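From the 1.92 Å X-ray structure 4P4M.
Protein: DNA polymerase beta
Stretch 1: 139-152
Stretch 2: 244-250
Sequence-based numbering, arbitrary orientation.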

# COMPACT_ATOMS: atom_id res chain seq x y z
N ASP A 139 -11.89 -14.96 3.36
CA ASP A 139 -10.97 -14.75 4.47
C ASP A 139 -10.64 -13.26 4.68
O ASP A 139 -10.52 -12.80 5.82
CB ASP A 139 -9.69 -15.58 4.28
CG ASP A 139 -9.89 -17.04 4.64
OD1 ASP A 139 -11.03 -17.43 4.98
OD2 ASP A 139 -8.91 -17.81 4.58
N GLN A 140 -10.52 -12.51 3.60
CA GLN A 140 -10.23 -11.08 3.70
C GLN A 140 -11.38 -10.24 4.31
O GLN A 140 -11.15 -9.27 5.05
CB GLN A 140 -9.87 -10.49 2.34
CG GLN A 140 -9.72 -8.97 2.39
CD GLN A 140 -9.06 -8.40 1.15
OE1 GLN A 140 -8.80 -9.11 0.17
NE2 GLN A 140 -8.78 -7.09 1.18
N GLN A 141 -12.61 -10.59 3.95
CA GLN A 141 -13.77 -9.90 4.51
C GLN A 141 -13.87 -10.22 6.00
O GLN A 141 -14.31 -9.39 6.80
CB GLN A 141 -15.05 -10.31 3.76
CG GLN A 141 -15.20 -9.60 2.43
CD GLN A 141 -16.21 -10.24 1.49
OE1 GLN A 141 -16.65 -11.37 1.70
NE2 GLN A 141 -16.58 -9.51 0.44
N ARG A 142 -13.45 -11.43 6.36
CA ARG A 142 -13.53 -11.86 7.75
C ARG A 142 -12.60 -11.06 8.65
O ARG A 142 -12.91 -10.81 9.82
CB ARG A 142 -13.27 -13.37 7.88
CG ARG A 142 -14.30 -14.21 7.15
CD ARG A 142 -14.27 -15.68 7.56
NE ARG A 142 -15.13 -16.48 6.69
CZ ARG A 142 -16.43 -16.67 6.89
NH1 ARG A 142 -17.04 -16.13 7.93
NH2 ARG A 142 -17.13 -17.41 6.04
N VAL A 143 -11.45 -10.66 8.11
CA VAL A 143 -10.53 -9.80 8.86
C VAL A 143 -11.13 -8.41 9.06
O VAL A 143 -11.02 -7.83 10.14
CB VAL A 143 -9.14 -9.70 8.17
CG1 VAL A 143 -8.28 -8.66 8.86
CG2 VAL A 143 -8.46 -11.07 8.18
N GLY A 144 -11.77 -7.88 8.03
CA GLY A 144 -12.40 -6.57 8.14
C GLY A 144 -13.47 -6.53 9.21
O GLY A 144 -13.66 -5.54 9.92
N ILE A 145 -14.19 -7.64 9.34
CA ILE A 145 -15.23 -7.77 10.35
C ILE A 145 -14.64 -7.92 11.75
O ILE A 145 -15.03 -7.20 12.68
CB ILE A 145 -16.14 -8.97 10.03
CG1 ILE A 145 -17.00 -8.65 8.80
CG2 ILE A 145 -16.99 -9.32 11.25
CD1 ILE A 145 -17.62 -9.89 8.14
N LYS A 146 -13.70 -8.84 11.90
CA LYS A 146 -13.09 -9.11 13.21
C LYS A 146 -12.40 -7.88 13.80
O LYS A 146 -12.43 -7.67 15.02
CB LYS A 146 -12.10 -10.28 13.11
CG LYS A 146 -11.36 -10.53 14.41
CD LYS A 146 -10.47 -11.76 14.34
CE LYS A 146 -9.82 -12.04 15.69
NZ LYS A 146 -8.95 -13.25 15.65
N TYR A 147 -11.76 -7.08 12.94
CA TYR A 147 -11.01 -5.90 13.38
C TYR A 147 -11.74 -4.58 13.12
O TYR A 147 -11.11 -3.53 13.02
CB TYR A 147 -9.62 -5.88 12.71
CG TYR A 147 -8.69 -6.95 13.24
CD1 TYR A 147 -8.64 -8.22 12.67
CD2 TYR A 147 -7.87 -6.70 14.34
CE1 TYR A 147 -7.79 -9.22 13.17
CE2 TYR A 147 -7.01 -7.69 14.84
CZ TYR A 147 -6.99 -8.94 14.25
OH TYR A 147 -6.14 -9.91 14.75
N PHE A 148 -13.07 -4.64 13.02
CA PHE A 148 -13.87 -3.44 12.75
C PHE A 148 -13.56 -2.27 13.69
O PHE A 148 -13.36 -1.15 13.24
CB PHE A 148 -15.37 -3.75 12.75
CG PHE A 148 -16.24 -2.57 12.36
CD1 PHE A 148 -16.38 -2.20 11.03
CD2 PHE A 148 -16.92 -1.84 13.33
CE1 PHE A 148 -17.17 -1.11 10.68
CE2 PHE A 148 -17.71 -0.76 12.98
CZ PHE A 148 -17.84 -0.39 11.65
N TYR A 149 -13.52 -2.53 15.00
CA TYR A 149 -13.22 -1.45 15.95
C TYR A 149 -11.83 -0.85 15.69
O TYR A 149 -11.69 0.38 15.52
CB TYR A 149 -13.39 -1.89 17.42
CG TYR A 149 -12.67 -0.97 18.39
CD1 TYR A 149 -13.25 0.21 18.84
CD2 TYR A 149 -11.39 -1.28 18.82
CE1 TYR A 149 -12.56 1.07 19.71
CE2 TYR A 149 -10.70 -0.44 19.67
CZ TYR A 149 -11.28 0.73 20.10
OH TYR A 149 -10.56 1.53 20.95
N ASP A 150 -10.79 -1.69 15.66
CA ASP A 150 -9.42 -1.22 15.45
C ASP A 150 -9.27 -0.43 14.15
O ASP A 150 -8.62 0.62 14.11
CB ASP A 150 -8.41 -2.39 15.42
CG ASP A 150 -8.14 -2.99 16.79
OD1 ASP A 150 -8.39 -2.31 17.80
OD2 ASP A 150 -7.67 -4.15 16.84
N ILE A 151 -9.85 -0.96 13.08
CA ILE A 151 -9.68 -0.38 11.75
C ILE A 151 -10.27 1.04 11.64
O ILE A 151 -9.77 1.86 10.88
CB ILE A 151 -10.24 -1.31 10.64
CG1 ILE A 151 -9.32 -2.53 10.46
CG2 ILE A 151 -10.38 -0.56 9.31
CD1 ILE A 151 -9.92 -3.63 9.61
N ASN A 152 -11.30 1.33 12.42
CA ASN A 152 -11.89 2.67 12.39
C ASN A 152 -11.20 3.69 13.30
O ASN A 152 -11.66 4.83 13.40
CB ASN A 152 -13.39 2.60 12.72
CG ASN A 152 -14.18 1.88 11.66
OD1 ASN A 152 -13.80 1.85 10.49
ND2 ASN A 152 -15.29 1.28 12.07
N TYR A 244 1.75 -6.90 0.40
CA TYR A 244 1.17 -7.54 1.58
C TYR A 244 0.21 -6.55 2.26
O TYR A 244 0.54 -5.37 2.41
CB TYR A 244 2.28 -7.95 2.58
CG TYR A 244 1.69 -8.38 3.91
CD1 TYR A 244 1.27 -9.69 4.13
CD2 TYR A 244 1.50 -7.46 4.94
CE1 TYR A 244 0.71 -10.08 5.34
CE2 TYR A 244 0.93 -7.84 6.15
CZ TYR A 244 0.54 -9.15 6.34
OH TYR A 244 -0.03 -9.52 7.55
N MET A 245 -0.96 -7.03 2.67
CA MET A 245 -1.90 -6.23 3.47
C MET A 245 -2.37 -7.06 4.66
O MET A 245 -2.94 -8.14 4.46
CB MET A 245 -3.13 -5.83 2.63
CG MET A 245 -2.84 -4.93 1.44
SD MET A 245 -4.21 -4.88 0.25
CE MET A 245 -5.61 -4.56 1.32
N GLY A 246 -2.16 -6.56 5.87
CA GLY A 246 -2.57 -7.26 7.08
C GLY A 246 -2.73 -6.36 8.30
O GLY A 246 -2.81 -5.13 8.16
N MET A 247 -2.80 -6.96 9.48
CA MET A 247 -2.94 -6.23 10.73
C MET A 247 -1.67 -6.43 11.55
O MET A 247 -1.27 -7.58 11.80
CB MET A 247 -4.15 -6.73 11.54
CG MET A 247 -5.50 -6.64 10.83
SD MET A 247 -6.00 -4.96 10.38
CE MET A 247 -6.03 -4.19 12.01
N GLY A 248 -1.04 -5.33 11.94
CA GLY A 248 0.16 -5.36 12.76
C GLY A 248 -0.04 -4.63 14.08
O GLY A 248 -0.62 -3.55 14.13
N ARG A 249 0.46 -5.22 15.16
CA ARG A 249 0.27 -4.64 16.50
C ARG A 249 1.61 -4.59 17.23
O ARG A 249 2.26 -5.63 17.38
CB ARG A 249 -0.70 -5.51 17.30
CG ARG A 249 -1.11 -4.93 18.67
CD ARG A 249 -1.79 -5.98 19.57
NE ARG A 249 -2.95 -6.65 18.97
CZ ARG A 249 -4.22 -6.31 19.16
NH1 ARG A 249 -4.55 -5.27 19.92
NH2 ARG A 249 -5.19 -7.02 18.58
N LEU A 250 2.03 -3.40 17.66
CA LEU A 250 3.27 -3.29 18.45
C LEU A 250 3.14 -4.10 19.75
O LEU A 250 2.07 -4.17 20.34
CB LEU A 250 3.57 -1.81 18.78
CG LEU A 250 3.92 -0.86 17.62
CD1 LEU A 250 3.68 0.59 18.03
CD2 LEU A 250 5.37 -1.04 17.13

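The helical segment 139-152 packs against the strand that begins before Tyr244 through side chains alone: no hydrogen bond crosses the contact, and the closest CA pairs, Val143 with Gly246 and Tyr147 with Met247, stand 8.5 Å apart. The gap is filled chiefly by one protruding side chain. Met247, with 103 Å² covered by the other stretch, points toward the helices and folds all three chi angles into m wells, making a compact knob rather than an extended arm. Its hollow is lined by Val143, Tyr147 and Ile151, which recur at four-residue intervals although the first helix ends and the second begins around Tyr147.

The methionine runs along the Tyr147 ring, with Val143 beside its CG and Ile151 beside its far end. Met247 CG lies 4.0 Å from Val143 CG1 and also sits 4.0 Å from the centroid of the Tyr147 ring, only 11° off the ring normal, a CH-pi contact over the face. Met247 SD is more oblique, 4.9 Å from the centroid of the Tyr147 ring. Beyond the sulfur, the terminal methyl sits past the rim of the ring: Met247 CE is 3.9 Å from Tyr147 CD2 and 4.0 Å from Ile151 CG1. Ile151 CB projects sideways, but the side chain ends nearer the strand: its CG1 faces the methyl, while Ile151 CD1 lies 4.2 Å from Met247 SD.

Smaller contacts flank the knob. Gln140, fully extended through chi2, brings NE2 to 4.1 Å from CE of Met245. Between Met245 and Met247, Gly246 contributes no side chain, and an ideal CB there would lie 1.9 Å from Tyr244 OH, within its own strand. Farther along, Arg249 NH2 approaches the edge of the Tyr147 ring, 4.2 Å from Tyr147 CE2. Arg249 NH2 is also 4.2 Å from Asp150 OD2, but that oxygen lies well out of the guanidinium plane; the opposite charges are merely close, without a salt bridge.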